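Local coordinates for protein uricase (Bacillus fastidiosus, PDB 4R8X) that probably catalyses the oxidation of urate by molecular oxygen to 5-hydroxyisourate, the first step of urate breakdown to allantoin, at residues D[10-15]-D[71-76]; D[78-83]-D[89-94]; D[198-203]-D[234-239]. All blocks are in the same frame, centred on the assembly; numbering follows the deposited sequence.

All three interactions join helices to the antiparallel framework of the uricase tunnelling fold, or to one another, and they follow in series along the chain. Interactions 1 and 2 lie in its first half and share helix 69-82, with centres about 11 Å apart; they touch where Val14 packs against Ala80, so helix-on-sheet and helix-on-helix contacts merge into one layer. Interaction 3 lies across the chain's centre, about 35 Å from the centre of interaction 1, and repeats the helix-on-sheet theme on strand 198-208 of the same large sheet. Interactions 1 and 2 both reach the second subunit, and all three reach the third, so these packing layers lie next to subunit interfaces of the tetramer.

Interaction 1 of 3, residues D[10-15]-D[71-76]; sequences GDVYVF and SMKNFI
Ile76 of helix 69-82 packs against Val12 and Val14 of strand 5-17, a helix-on-sheet contact of the tunnelling fold (T-fold), in which helices cover one side of an antiparallel sheet. The short segments run at 27° to each other, their axes 9.2 Å apart at closest approach, and the contact is made by side chains. From CB, which points toward the strand, the Ile76 side chain splits into two branches. CG2, opposite the backbone N, reaches CG1 of Val14 at 4.3 Å. The other branch runs through Ile76 CG1, which stands beside the backbone N (chi1 -66°), to CD1, 4.2 Å from Val12 CG1. Val47 on strand 40-50, with Val95 and Phe99 on helix 88-102, also packs against this isoleucine.

Val12 sits at the centre of an inverse gamma turn, closed by a weak bond from Tyr13 N to Asp11 O (3.0 Å). Its CG1 meets a second partner: the CG methylene of Lys73, 4.1 Å off. There the lysine offers only hydrocarbon, because its chain bends twice farther out and takes the ammonium group away from the strand. The neighbouring Asn74 receives that group, while its own ND2 bonds to Tyr187 O and Thr189 OG1 of the second subunit. Lys73 NZ lies 2.7 Å from Asn74 OD1, tilted 34° out of the plane of that carbonyl.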
loop_
_atom_site.group_PDB
_atom_site.type_symbol
_atom_site.label_atom_id
_atom_site.label_comp_id
_atom_site.label_asym_id
_atom_site.label_seq_id
_atom_site.Cartn_x
_atom_site.Cartn_y
_atom_site.Cartn_z
ATOM N N GLY D 10 9.102 6.582 -15.940
ATOM C CA GLY D 10 8.404 5.438 -15.374
ATOM C C GLY D 10 6.926 5.719 -15.218
ATOM O O GLY D 10 6.508 6.864 -15.374
ATOM N N ASP D 11 6.149 4.681 -14.903
ATOM C CA ASP D 11 4.686 4.782 -14.792
ATOM C C ASP D 11 4.070 5.426 -16.025
ATOM O O ASP D 11 3.132 6.245 -15.934
ATOM C CB ASP D 11 4.236 5.530 -13.534
ATOM C CG ASP D 11 4.273 4.667 -12.282
ATOM O OD1 ASP D 11 4.586 3.458 -12.381
ATOM O OD2 ASP D 11 3.979 5.218 -11.203
ATOM N N VAL D 12 4.598 5.042 -17.177
ATOM C CA VAL D 12 3.981 5.438 -18.436
ATOM C C VAL D 12 2.823 4.488 -18.722
ATOM O O VAL D 12 2.972 3.449 -19.375
ATOM C CB VAL D 12 4.980 5.429 -19.615
ATOM C CG1 VAL D 12 4.270 5.862 -20.912
ATOM C CG2 VAL D 12 6.160 6.329 -19.312
ATOM N N TYR D 13 1.661 4.834 -18.189
ATOM C CA TYR D 13 0.476 4.032 -18.436
ATOM C C TYR D 13 0.050 4.237 -19.871
ATOM O O TYR D 13 -0.051 5.369 -20.361
ATOM C CB TYR D 13 -0.668 4.374 -17.476
ATOM C CG TYR D 13 -0.413 3.921 -16.052
ATOM C CD1 TYR D 13 -0.685 2.618 -15.660
ATOM C CD2 TYR D 13 0.115 4.790 -15.107
ATOM C CE1 TYR D 13 -0.454 2.191 -14.349
ATOM C CE2 TYR D 13 0.366 4.369 -13.808
ATOM C CZ TYR D 13 0.073 3.072 -13.437
ATOM O OH TYR D 13 0.297 2.649 -12.145
ATOM N N VAL D 14 -0.150 3.130 -20.565
ATOM C CA VAL D 14 -0.565 3.207 -21.946
ATOM C C VAL D 14 -1.605 2.123 -22.218
ATOM O O VAL D 14 -1.362 0.942 -21.989
ATOM C CB VAL D 14 0.649 3.188 -22.908
ATOM C CG1 VAL D 14 1.546 2.009 -22.649
ATOM C CG2 VAL D 14 0.180 3.208 -24.331
ATOM N N PHE D 15 -2.790 2.558 -22.637
ATOM C CA PHE D 15 -3.936 1.668 -22.804
ATOM C C PHE D 15 -4.423 1.739 -24.244
ATOM O O PHE D 15 -5.113 2.691 -24.643
ATOM C CB PHE D 15 -5.067 2.041 -21.833
ATOM C CG PHE D 15 -4.613 2.251 -20.409
ATOM C CD1 PHE D 15 -3.764 1.343 -19.787
ATOM C CD2 PHE D 15 -5.034 3.363 -19.695
ATOM C CE1 PHE D 15 -3.347 1.541 -18.480
ATOM C CE2 PHE D 15 -4.626 3.560 -18.385
ATOM C CZ PHE D 15 -3.798 2.646 -17.771
ATOM N N SER D 71 8.623 13.819 -23.508
ATOM C CA SER D 71 8.665 13.414 -24.907
ATOM C C SER D 71 8.755 11.905 -25.062
ATOM O O SER D 71 8.181 11.340 -25.990
ATOM C CB SER D 71 9.838 14.088 -25.619
ATOM O OG SER D 71 9.716 15.489 -25.525
ATOM N N MET D 72 9.463 11.247 -24.149
ATOM C CA MET D 72 9.529 9.785 -24.161
ATOM C C MET D 72 8.160 9.170 -23.947
ATOM O O MET D 72 7.806 8.171 -24.584
ATOM C CB MET D 72 10.463 9.253 -23.089
ATOM C CG MET D 72 11.879 9.730 -23.185
ATOM S SD MET D 72 12.830 8.990 -21.849
ATOM C CE MET D 72 14.131 10.196 -21.737
ATOM N N LYS D 73 7.409 9.758 -23.020
ATOM C CA LYS D 73 6.060 9.318 -22.740
ATOM C C LYS D 73 5.189 9.437 -23.992
ATOM O O LYS D 73 4.487 8.498 -24.354
ATOM C CB LYS D 73 5.485 10.129 -21.578
ATOM C CG LYS D 73 3.986 9.971 -21.377
ATOM C CD LYS D 73 3.426 11.062 -20.484
ATOM C CE LYS D 73 3.548 12.439 -21.130
ATOM N NZ LYS D 73 2.577 12.702 -22.221
ATOM N N ASN D 74 5.264 10.582 -24.672
ATOM C CA ASN D 74 4.512 10.786 -25.908
ATOM C C ASN D 74 4.910 9.777 -26.979
ATOM O O ASN D 74 4.070 9.244 -27.690
ATOM C CB ASN D 74 4.721 12.204 -26.458
ATOM C CG ASN D 74 4.140 13.281 -25.561
ATOM O OD1 ASN D 74 3.220 13.029 -24.788
ATOM N ND2 ASN D 74 4.664 14.505 -25.683
ATOM N N PHE D 75 6.208 9.522 -27.085
ATOM C CA PHE D 75 6.736 8.554 -28.042
ATOM C C PHE D 75 6.095 7.179 -27.841
ATOM O O PHE D 75 5.631 6.547 -28.799
ATOM C CB PHE D 75 8.248 8.465 -27.856
ATOM C CG PHE D 75 8.985 7.770 -28.980
ATOM C CD1 PHE D 75 9.126 6.386 -28.993
ATOM C CD2 PHE D 75 9.585 8.507 -29.991
ATOM C CE1 PHE D 75 9.832 5.746 -30.008
ATOM C CE2 PHE D 75 10.290 7.872 -31.007
ATOM C CZ PHE D 75 10.414 6.499 -31.016
ATOM N N ILE D 76 6.059 6.713 -26.591
ATOM C CA ILE D 76 5.542 5.390 -26.310
ATOM C C ILE D 76 4.059 5.344 -26.618
ATOM O O ILE D 76 3.570 4.435 -27.291
ATOM C CB ILE D 76 5.796 4.997 -24.840
ATOM C CG1 ILE D 76 7.302 4.857 -24.576
ATOM C CG2 ILE D 76 5.044 3.703 -24.475
ATOM C CD1 ILE D 76 7.651 4.844 -23.097
#

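Interaction 2 of 3, residues D[78-83]-D[89-94]; sequences RHAASY and EGFLQY
The ring of Tyr83 takes the edge of the Phe91 ring on one face, an edge-to-face pair with planes at 61° and centroids 5.4 Å apart. CB of Phe91 lies over the same face in a CH-pi contact, 3.9 Å from the centroid of the Tyr83 ring. Tyr94 presents its own face to the edge of the His79 imidazole in an offset edge-to-face pair, centroids 5.5 Å apart. At the edges of two of these rings lies the carbonyl oxygen of His79, 3.6 Å from Phe91 CE1 and 3.5 Å from Tyr94 CE2, while it also accepts the backbone N-H of Tyr83. The Tyr83 and Tyr94 side chains slide past each other in opposite directions, their rings oblique, with CD1 of the first 3.7 Å from CD2 of the second.

This aromatic cluster fills the angle between the two consecutive helices of the first T-fold half, whose short segments cross at 124°. On the sheet side, Phe41 and Met43 of strand 40-50 meet Tyr83 and Phe91, respectively. Gly90 gives the Tyr83 hydroxyl room, since a CB there would collide with it; that hydroxyl bonds to the backbone N of Thr87, in the turn joining the helices. A leucine in place of Tyr83 would probably leave that N-H without its acceptor and the edge of Phe91 without the aromatic face it meets.

On the more exposed side, Ser82 OG lies at the edge of the Tyr94 ring, near its plane, and shares a 2.7 Å hydrogen bond with Tyr94 OH. The serine hydroxyl reaches it from the crowded position between backbone N and carbonyl carbon (chi1 58°). His79 is held by Phe75, its ND1 bonded to Phe75 O and its ring stacked on that of Phe75.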
loop_
_atom_site.group_PDB
_atom_site.type_symbol
_atom_site.label_atom_id
_atom_site.label_comp_id
_atom_site.label_asym_id
_atom_site.label_seq_id
_atom_site.Cartn_x
_atom_site.Cartn_y
_atom_site.Cartn_z
ATOM N N ARG D 78 2.265 7.151 -28.617
ATOM C CA ARG D 78 1.946 7.198 -30.032
ATOM C C ARG D 78 2.277 5.891 -30.743
ATOM O O ARG D 78 1.568 5.471 -31.660
ATOM C CB ARG D 78 2.631 8.384 -30.696
ATOM C CG ARG D 78 1.956 9.676 -30.312
ATOM C CD ARG D 78 2.687 10.883 -30.819
ATOM N NE ARG D 78 2.525 11.996 -29.896
ATOM C CZ ARG D 78 3.109 13.174 -30.059
ATOM N NH1 ARG D 78 3.871 13.378 -31.123
ATOM N NH2 ARG D 78 2.922 14.142 -29.172
ATOM N N HIS D 79 3.351 5.234 -30.321
ATOM C CA HIS D 79 3.670 3.945 -30.905
ATOM C C HIS D 79 2.688 2.845 -30.498
ATOM O O HIS D 79 2.536 1.863 -31.219
ATOM C CB HIS D 79 5.125 3.558 -30.636
ATOM C CG HIS D 79 6.089 4.292 -31.513
ATOM N ND1 HIS D 79 6.458 5.599 -31.276
ATOM C CD2 HIS D 79 6.704 3.927 -32.666
ATOM C CE1 HIS D 79 7.282 5.998 -32.233
ATOM N NE2 HIS D 79 7.444 5.004 -33.087
ATOM N N ALA D 80 1.990 3.021 -29.377
ATOM C CA ALA D 80 0.932 2.087 -29.025
ATOM C C ALA D 80 -0.207 2.129 -30.040
ATOM O O ALA D 80 -0.883 1.127 -30.268
ATOM C CB ALA D 80 0.410 2.372 -27.627
ATOM N N ALA D 81 -0.398 3.283 -30.672
ATOM C CA ALA D 81 -1.452 3.413 -31.671
ATOM C C ALA D 81 -1.049 2.768 -32.993
ATOM O O ALA D 81 -1.890 2.214 -33.687
ATOM C CB ALA D 81 -1.837 4.872 -31.875
ATOM N N SER D 82 0.240 2.820 -33.321
ATOM C CA SER D 82 0.729 2.324 -34.610
ATOM C C SER D 82 1.164 0.854 -34.600
ATOM O O SER D 82 1.294 0.234 -35.660
ATOM C CB SER D 82 1.867 3.212 -35.133
ATOM O OG SER D 82 2.944 3.284 -34.215
ATOM N N TYR D 83 1.399 0.302 -33.411
ATOM C CA TYR D 83 1.784 -1.105 -33.281
ATOM C C TYR D 83 0.708 -2.015 -33.861
ATOM O O TYR D 83 -0.469 -1.857 -33.543
ATOM C CB TYR D 83 1.998 -1.451 -31.809
ATOM C CG TYR D 83 2.398 -2.885 -31.538
ATOM C CD1 TYR D 83 3.536 -3.440 -32.116
ATOM C CD2 TYR D 83 1.639 -3.682 -30.693
ATOM C CE1 TYR D 83 3.904 -4.753 -31.838
ATOM C CE2 TYR D 83 2.002 -4.978 -30.408
ATOM C CZ TYR D 83 3.119 -5.519 -30.988
ATOM O OH TYR D 83 3.452 -6.824 -30.684
ATOM N N GLU D 89 5.948 -8.364 -25.581
ATOM C CA GLU D 89 7.343 -8.383 -26.009
ATOM C C GLU D 89 7.527 -7.763 -27.388
ATOM O O GLU D 89 8.517 -7.075 -27.631
ATOM C CB GLU D 89 7.885 -9.809 -26.030
ATOM C CG GLU D 89 7.881 -10.525 -24.694
ATOM C CD GLU D 89 6.622 -11.343 -24.449
ATOM O OE1 GLU D 89 6.703 -12.294 -23.654
ATOM O OE2 GLU D 89 5.561 -11.054 -25.042
ATOM N N GLY D 90 6.587 -8.040 -28.287
ATOM C CA GLY D 90 6.587 -7.440 -29.610
ATOM C C GLY D 90 6.512 -5.935 -29.518
ATOM O O GLY D 90 7.295 -5.231 -30.148
ATOM N N PHE D 91 5.584 -5.429 -28.706
ATOM C CA PHE D 91 5.455 -3.991 -28.567
ATOM C C PHE D 91 6.718 -3.341 -27.996
ATOM O O PHE D 91 7.170 -2.324 -28.505
ATOM C CB PHE D 91 4.256 -3.638 -27.695
ATOM C CG PHE D 91 4.090 -2.163 -27.478
ATOM C CD1 PHE D 91 3.872 -1.315 -28.556
ATOM C CD2 PHE D 91 4.177 -1.617 -26.203
ATOM C CE1 PHE D 91 3.733 0.050 -28.369
ATOM C CE2 PHE D 91 4.032 -0.260 -26.002
ATOM C CZ PHE D 91 3.805 0.585 -27.085
ATOM N N LEU D 92 7.296 -3.935 -26.952
ATOM C CA LEU D 92 8.479 -3.359 -26.332
ATOM C C LEU D 92 9.667 -3.317 -27.298
ATOM O O LEU D 92 10.385 -2.317 -27.359
ATOM C CB LEU D 92 8.847 -4.114 -25.046
ATOM C CG LEU D 92 7.806 -4.092 -23.923
ATOM C CD1 LEU D 92 8.448 -4.637 -22.661
ATOM C CD2 LEU D 92 7.212 -2.693 -23.686
ATOM N N GLN D 93 9.870 -4.388 -28.055
ATOM C CA GLN D 93 10.977 -4.367 -29.007
ATOM C C GLN D 93 10.753 -3.327 -30.105
ATOM O O GLN D 93 11.683 -2.625 -30.490
ATOM C CB GLN D 93 11.228 -5.736 -29.630
ATOM C CG GLN D 93 12.458 -5.731 -30.512
ATOM C CD GLN D 93 12.864 -7.108 -30.954
ATOM O OE1 GLN D 93 12.457 -8.109 -30.369
ATOM N NE2 GLN D 93 13.675 -7.172 -31.998
ATOM N N TYR D 94 9.513 -3.237 -30.583
ATOM C CA TYR D 94 9.100 -2.238 -31.562
ATOM C C TYR D 94 9.458 -0.828 -31.092
ATOM O O TYR D 94 10.041 -0.035 -31.837
ATOM C CB TYR D 94 7.594 -2.391 -31.808
ATOM C CG TYR D 94 6.900 -1.329 -32.638
ATOM C CD1 TYR D 94 7.179 -1.166 -33.993
ATOM C CD2 TYR D 94 5.892 -0.545 -32.079
ATOM C CE1 TYR D 94 6.502 -0.219 -34.745
ATOM C CE2 TYR D 94 5.221 0.399 -32.822
ATOM C CZ TYR D 94 5.524 0.561 -34.151
ATOM O OH TYR D 94 4.844 1.499 -34.889
#

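Interaction 3 of 3, residues D[198-203]-D[234-239]; sequences LYIFLN and SVFHTL
Ile200 CA and Phe236 CA, the nearest such pair, stay 9.9 Å apart, so strand 198-208 and the last turns of helix 225-238 meet through extended side chains. On the helix side, Phe236 alone of residues 234-239 reaches the strand segment. Its CG stands opposite the backbone N (chi1 -165°), which sends the ring out from the helix toward the sheet. Ile200 comes from the opposite direction and sets its CD1 methyl almost squarely over the centre of one ring face, 3.9 Å from the Phe236 centroid and 12° off the normal. This is a CH-pi contact; CD1 reaches so far by standing anti to CA about the CB-CG1 bond (chi2 177°).

At the edge of the same ring, in its plane, lies the carbonyl oxygen of Leu198, 3.7 Å from Phe236 CZ. Separately, Leu198 CD2 touches Phe236 CE1 at 3.9 Å. In the second T-fold half this is helix-on-sheet packing: Leu171 on the adjacent strand 156-173 and Leu247 on helix 244-258 also pack against Phe236, and Val135 of the third subunit adds to its surroundings.

Leu198 also touches Phe179 and Asn271, predicted to bind urate, and urate and O2, respectively, which places this packing next to the probable active site. At the helix end, the ammonium group of Lys173 bonds to the carbonyl oxygens of Phe236 and His237.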
loop_
_atom_site.group_PDB
_atom_site.type_symbol
_atom_site.label_atom_id
_atom_site.label_comp_id
_atom_site.label_asym_id
_atom_site.label_seq_id
_atom_site.Cartn_x
_atom_site.Cartn_y
_atom_site.Cartn_z
ATOM N N LEU D 198 -0.728 -25.615 2.046
ATOM C CA LEU D 198 0.362 -24.868 1.424
ATOM C C LEU D 198 -0.150 -23.678 0.606
ATOM O O LEU D 198 -0.976 -23.835 -0.297
ATOM C CB LEU D 198 1.209 -25.786 0.545
ATOM C CG LEU D 198 2.470 -25.157 -0.048
ATOM C CD1 LEU D 198 3.401 -24.670 1.053
ATOM C CD2 LEU D 198 3.186 -26.138 -0.965
ATOM N N TYR D 199 0.357 -22.494 0.935
ATOM C CA TYR D 199 -0.091 -21.259 0.314
ATOM C C TYR D 199 1.154 -20.591 -0.253
ATOM O O TYR D 199 2.074 -20.254 0.487
ATOM C CB TYR D 199 -0.798 -20.387 1.362
ATOM C CG TYR D 199 -1.394 -19.086 0.854
ATOM C CD1 TYR D 199 -1.720 -18.901 -0.485
ATOM C CD2 TYR D 199 -1.630 -18.037 1.730
ATOM C CE1 TYR D 199 -2.258 -17.711 -0.931
ATOM C CE2 TYR D 199 -2.158 -16.841 1.286
ATOM C CZ TYR D 199 -2.471 -16.692 -0.041
ATOM O OH TYR D 199 -2.985 -15.500 -0.472
ATOM N N ILE D 200 1.179 -20.423 -1.576
ATOM C CA ILE D 200 2.371 -19.951 -2.283
ATOM C C ILE D 200 2.105 -18.735 -3.168
ATOM O O ILE D 200 1.015 -18.577 -3.724
ATOM C CB ILE D 200 3.003 -21.069 -3.151
ATOM C CG1 ILE D 200 2.056 -21.484 -4.280
ATOM C CG2 ILE D 200 3.353 -22.278 -2.299
ATOM C CD1 ILE D 200 2.636 -22.542 -5.226
ATOM N N PHE D 201 3.106 -17.865 -3.261
ATOM C CA PHE D 201 3.137 -16.792 -4.249
ATOM C C PHE D 201 4.205 -17.198 -5.248
ATOM O O PHE D 201 5.276 -17.659 -4.838
ATOM C CB PHE D 201 3.559 -15.461 -3.621
ATOM C CG PHE D 201 2.558 -14.871 -2.653
ATOM C CD1 PHE D 201 1.395 -15.547 -2.285
ATOM C CD2 PHE D 201 2.783 -13.611 -2.131
ATOM C CE1 PHE D 201 0.498 -14.980 -1.386
ATOM C CE2 PHE D 201 1.885 -13.036 -1.242
ATOM C CZ PHE D 201 0.743 -13.724 -0.873
ATOM N N LEU D 202 3.937 -17.001 -6.538
ATOM C CA LEU D 202 4.892 -17.351 -7.594
ATOM C C LEU D 202 5.024 -16.225 -8.603
ATOM O O LEU D 202 4.020 -15.685 -9.071
ATOM C CB LEU D 202 4.454 -18.610 -8.357
ATOM C CG LEU D 202 4.363 -19.952 -7.637
ATOM C CD1 LEU D 202 3.942 -21.050 -8.601
ATOM C CD2 LEU D 202 5.690 -20.297 -6.970
ATOM N N ASN D 203 6.265 -15.875 -8.921
ATOM C CA ASN D 203 6.580 -15.122 -10.123
ATOM C C ASN D 203 7.349 -16.084 -11.000
ATOM O O ASN D 203 8.323 -16.696 -10.545
ATOM C CB ASN D 203 7.465 -13.914 -9.822
ATOM C CG ASN D 203 6.802 -12.891 -8.918
ATOM O OD1 ASN D 203 5.579 -12.817 -8.814
ATOM N ND2 ASN D 203 7.624 -12.080 -8.262
ATOM N N SER D 234 -2.021 -26.365 -12.590
ATOM C CA SER D 234 -2.306 -27.771 -12.858
ATOM C C SER D 234 -1.316 -28.692 -12.155
ATOM O O SER D 234 -1.699 -29.707 -11.573
ATOM C CB SER D 234 -2.307 -28.046 -14.366
ATOM O OG SER D 234 -3.348 -27.321 -15.004
ATOM N N VAL D 235 -0.044 -28.324 -12.197
ATOM C CA VAL D 235 0.982 -29.102 -11.522
ATOM C C VAL D 235 0.799 -29.032 -10.003
ATOM O O VAL D 235 0.883 -30.048 -9.321
ATOM C CB VAL D 235 2.391 -28.650 -11.938
ATOM C CG1 VAL D 235 3.475 -29.357 -11.098
ATOM C CG2 VAL D 235 2.603 -28.919 -13.434
ATOM N N PHE D 236 0.505 -27.844 -9.478
ATOM C CA PHE D 236 0.227 -27.679 -8.046
ATOM C C PHE D 236 -0.927 -28.599 -7.619
ATOM O O PHE D 236 -0.859 -29.275 -6.584
ATOM C CB PHE D 236 -0.102 -26.208 -7.756
ATOM C CG PHE D 236 -0.051 -25.821 -6.292
ATOM C CD1 PHE D 236 0.713 -26.533 -5.375
ATOM C CD2 PHE D 236 -0.782 -24.726 -5.839
ATOM C CE1 PHE D 236 0.748 -26.156 -4.029
ATOM C CE2 PHE D 236 -0.753 -24.342 -4.500
ATOM C CZ PHE D 236 0.010 -25.058 -3.593
ATOM N N HIS D 237 -1.967 -28.658 -8.451
ATOM C CA HIS D 237 -3.138 -29.501 -8.186
ATOM C C HIS D 237 -2.812 -30.988 -8.145
ATOM O O HIS D 237 -3.247 -31.695 -7.244
ATOM C CB HIS D 237 -4.220 -29.206 -9.234
ATOM C CG HIS D 237 -5.364 -30.176 -9.245
ATOM N ND1 HIS D 237 -6.554 -29.939 -8.588
ATOM C CD2 HIS D 237 -5.517 -31.361 -9.881
ATOM C CE1 HIS D 237 -7.381 -30.946 -8.807
ATOM N NE2 HIS D 237 -6.777 -31.820 -9.592
ATOM N N THR D 238 -2.021 -31.451 -9.106
ATOM C CA THR D 238 -1.803 -32.881 -9.306
ATOM C C THR D 238 -0.638 -33.465 -8.495
ATOM O O THR D 238 -0.748 -34.554 -7.926
ATOM C CB THR D 238 -1.594 -33.178 -10.807
ATOM O OG1 THR D 238 -2.801 -32.885 -11.518
ATOM C CG2 THR D 238 -1.214 -34.636 -11.036
ATOM N N LEU D 239 0.464 -32.729 -8.432
ATOM C CA LEU D 239 1.682 -33.216 -7.794
ATOM C C LEU D 239 1.545 -33.302 -6.279
ATOM O O LEU D 239 1.000 -32.398 -5.644
ATOM C CB LEU D 239 2.858 -32.303 -8.153
ATOM C CG LEU D 239 4.248 -32.639 -7.602
ATOM C CD1 LEU D 239 4.835 -33.854 -8.308
ATOM C CD2 LEU D 239 5.171 -31.436 -7.724
#